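Local coordinates for protein uracil-dna glycosylase (Deinococcus radiodurans, PDB 4UQM) that belongs to the uracil-DNA glycosylase superfamily and is bound here to two DNA strands, its central parallel sheet flanked by helices, at residues Val102-Pro105 with Pro106-Asn110. The protein carries 1 engineered substitution. Sequence-based numbering, arbitrary orientation. Where two conformers were deposited one is given.
Sequences VRVP and PSLRN. With nucleotides of chain C; nucleotides of chain B.
Val104 fits between Leu108 and Arg109 where the chain turns from a loop into a helix. Its CG1, anti to the backbone N (chi1 176°) and therefore beside the carbonyl carbon, reaches Leu108 CB at 3.8 Å and Arg109 CG at 3.6 Å, which makes this buried corner the close-packed part. Pro105 is the N-cap residue: Pro105 O accepts from Arg109 N at 2.9 Å in a nearly straight bond (167°), the first i to i+4 link of the helix, and Asn110 N likewise donates to Pro106 O. Pro106, the first helical residue, has no N-H, but first-turn N-H groups lack the i-4 carbonyl of a helix interior, so a proline there gives up no helix bond. In one of its two conformers the Arg109 side chain, extended from CG to NE, runs back over the loop. One face of its guanidinium, near the rim, then lies against Val104 CB, while Arg103 CG comes to the edge in plane, 3.5 Å from Arg109 NH2. Val104 O sits 2.9 Å from the same Arg109 NH2. A water accepts from both Val104 N and Arg109 NH2, linking this conformer to the loop backbone. Outward the contact thins into the exposed side chains of Arg103 and Arg109, whose guanidinium planes are 41° apart. Arg103, bent at chi3, turns one face to DA13 of chain C, with its NH1 3.7 Å from the C5' atom. On the DNA side too, Pro106 CG approaches O3' of DA8 of chain B at 3.7 Å. Pro105 also packs on Tyr85 and Val98, and Pro106 on Pro209. The turn thus joins the loop that follows strand 77-81 of the central parallel sheet to the start of helix 106-118, where Asn110 bonds to Pro207 and Glu212 in the loop beyond strand 200-204.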
loop_
_atom_site.group_PDB
_atom_site.type_symbol
_atom_site.label_atom_id
_atom_site.label_comp_id
_atom_site.label_asym_id
_atom_site.label_seq_id
_atom_site.Cartn_x
_atom_site.Cartn_y
_atom_site.Cartn_z
ATOM N N VAL A 102 -4.597 -18.688 -1.477
ATOM C CA VAL A 102 -3.178 -18.503 -1.705
ATOM C C VAL A 102 -2.404 -18.562 -0.388
ATOM O O VAL A 102 -2.829 -17.984 0.596
ATOM C CB VAL A 102 -2.907 -17.180 -2.461
ATOM C CG1 VAL A 102 -1.406 -16.969 -2.653
ATOM C CG2 VAL A 102 -3.631 -17.163 -3.799
ATOM N N ARG A 103 -1.263 -19.262 -0.400
ATOM C CA ARG A 103 -0.392 -19.349 0.752
ATOM C C ARG A 103 -0.019 -17.935 1.253
ATOM O O ARG A 103 0.306 -17.035 0.463
ATOM C CB ARG A 103 0.894 -20.093 0.391
ATOM C CG ARG A 103 1.870 -20.312 1.571
ATOM C CD ARG A 103 3.167 -20.974 1.160
ATOM N NE ARG A 103 2.935 -22.194 0.368
ATOM C CZ ARG A 103 2.500 -23.376 0.796
ATOM N NH1 ARG A 103 2.199 -23.597 2.074
ATOM N NH2 ARG A 103 2.377 -24.387 -0.068
ATOM N N VAL A 104 -0.062 -17.732 2.556
ATOM C CA VAL A 104 0.348 -16.461 3.162
ATOM C C VAL A 104 1.848 -16.242 2.967
ATOM O O VAL A 104 2.657 -17.059 3.463
ATOM C CB VAL A 104 0.002 -16.431 4.680
ATOM C CG1 VAL A 104 0.504 -15.162 5.344
ATOM C CG2 VAL A 104 -1.527 -16.551 4.839
ATOM N N PRO A 105 2.252 -15.170 2.261
ATOM C CA PRO A 105 3.684 -14.987 2.059
ATOM C C PRO A 105 4.465 -14.607 3.332
ATOM O O PRO A 105 3.887 -14.081 4.312
ATOM C CB PRO A 105 3.738 -13.812 1.064
ATOM C CG PRO A 105 2.433 -13.867 0.348
ATOM C CD PRO A 105 1.478 -14.229 1.441
ATOM N N PRO A 106 5.771 -14.806 3.329
ATOM C CA PRO A 106 6.577 -14.456 4.508
ATOM C C PRO A 106 6.364 -13.064 5.087
ATOM O O PRO A 106 6.317 -12.911 6.324
ATOM C CB PRO A 106 8.036 -14.648 4.022
ATOM C CG PRO A 106 7.883 -15.678 2.948
ATOM C CD PRO A 106 6.567 -15.454 2.269
ATOM N N SER A 107 6.262 -12.030 4.249
ATOM C CA SER A 107 6.047 -10.709 4.784
ATOM C C SER A 107 4.777 -10.626 5.604
ATOM O O SER A 107 4.736 -9.954 6.659
ATOM C CB SER A 107 6.010 -9.667 3.651
ATOM O OG SER A 107 7.292 -9.579 2.986
ATOM N N LEU A 108 3.715 -11.202 5.057
ATOM C CA LEU A 108 2.432 -11.155 5.726
ATOM C C LEU A 108 2.431 -12.050 6.977
ATOM O O LEU A 108 1.826 -11.690 7.991
ATOM C CB LEU A 108 1.289 -11.496 4.771
ATOM C CG LEU A 108 -0.145 -11.325 5.327
ATOM C CD1 LEU A 108 -0.396 -9.927 5.889
ATOM C CD2 LEU A 108 -1.203 -11.706 4.299
ATOM N N ARG A 109 3.137 -13.180 6.937
ATOM C CA ARG A 109 3.332 -13.969 8.165
ATOM C C ARG A 109 3.949 -13.124 9.230
ATOM O O ARG A 109 3.580 -13.241 10.388
ATOM C CB ARG A 109 4.220 -15.165 7.922
ATOM C CG ARG A 109 3.571 -16.149 7.025
ATOM C CD ARG A 109 4.266 -17.457 7.015
ATOM N NE ARG A 109 3.658 -18.179 5.941
ATOM C CZ ARG A 109 2.523 -18.838 6.037
ATOM N NH1 ARG A 109 1.851 -18.937 7.217
ATOM N NH2 ARG A 109 2.101 -19.433 4.945
ATOM N N ASN A 110 4.912 -12.275 8.843
ATOM C CA ASN A 110 5.561 -11.414 9.832
ATOM C C ASN A 110 4.635 -10.305 10.305
ATOM O O ASN A 110 4.634 -9.989 11.494
ATOM C CB ASN A 110 6.852 -10.859 9.257
ATOM C CG ASN A 110 7.960 -11.884 9.247
ATOM O OD1 ASN A 110 7.875 -12.918 9.906
ATOM N ND2 ASN A 110 9.044 -11.581 8.550
ATOM P P DA C 13 5.822 -25.056 4.833
ATOM O OP1 DA C 13 4.435 -24.684 5.055
ATOM O OP2 DA C 13 6.379 -26.244 5.496
ATOM O "O5'" DA C 13 5.868 -25.240 3.256
ATOM C "C5'" DA C 13 5.885 -24.131 2.369
ATOM C "C4'" DA C 13 6.607 -24.536 1.114
ATOM O "O4'" DA C 13 8.014 -24.498 1.418
ATOM C "C3'" DA C 13 6.307 -25.966 0.666
ATOM O "O3'" DA C 13 6.052 -26.077 -0.742
ATOM C "C2'" DA C 13 7.512 -26.749 1.171
ATOM C "C1'" DA C 13 8.624 -25.725 1.093
ATOM N N9 DA C 13 9.730 -25.929 2.030
ATOM C C8 DA C 13 9.608 -26.178 3.369
ATOM N N7 DA C 13 10.752 -26.276 3.994
ATOM C C5 DA C 13 11.693 -26.108 2.993
ATOM C C6 DA C 13 13.091 -26.119 3.005
ATOM N N6 DA C 13 13.813 -26.337 4.102
ATOM N N1 DA C 13 13.731 -25.916 1.839
ATOM C C2 DA C 13 13.005 -25.682 0.746
ATOM N N3 DA C 13 11.686 -25.657 0.604
ATOM C C4 DA C 13 11.080 -25.860 1.783
ATOM P P DA B 8 11.253 -15.684 -4.052
ATOM O OP1 DA B 8 10.608 -16.707 -4.913
ATOM O OP2 DA B 8 11.865 -14.437 -4.592
ATOM O "O5'" DA B 8 10.415 -15.379 -2.731
ATOM C "C5'" DA B 8 10.796 -14.235 -1.973
ATOM C "C4'" DA B 8 10.275 -14.328 -0.559
ATOM O "O4'" DA B 8 11.117 -15.203 0.228
ATOM C "C3'" DA B 8 10.295 -12.975 0.141
ATOM O "O3'" DA B 8 9.184 -12.821 1.013
ATOM C "C2'" DA B 8 11.564 -12.995 0.962
ATOM C "C1'" DA B 8 11.794 -14.471 1.239
ATOM N N9 DA B 8 13.210 -14.842 1.205
ATOM C C8 DA B 8 13.882 -15.611 2.123
ATOM N N7 DA B 8 15.162 -15.734 1.870
ATOM C C5 DA B 8 15.351 -14.980 0.721
ATOM C C6 DA B 8 16.497 -14.687 -0.041
ATOM N N6 DA B 8 17.714 -15.167 0.239
ATOM N N1 DA B 8 16.344 -13.908 -1.135
ATOM C C2 DA B 8 15.126 -13.416 -1.406
ATOM N N3 DA B 8 13.978 -13.611 -0.759
ATOM C C4 DA B 8 14.161 -14.409 0.310
HETATM O O HOH W 1 -0.401 -20.124 4.229
#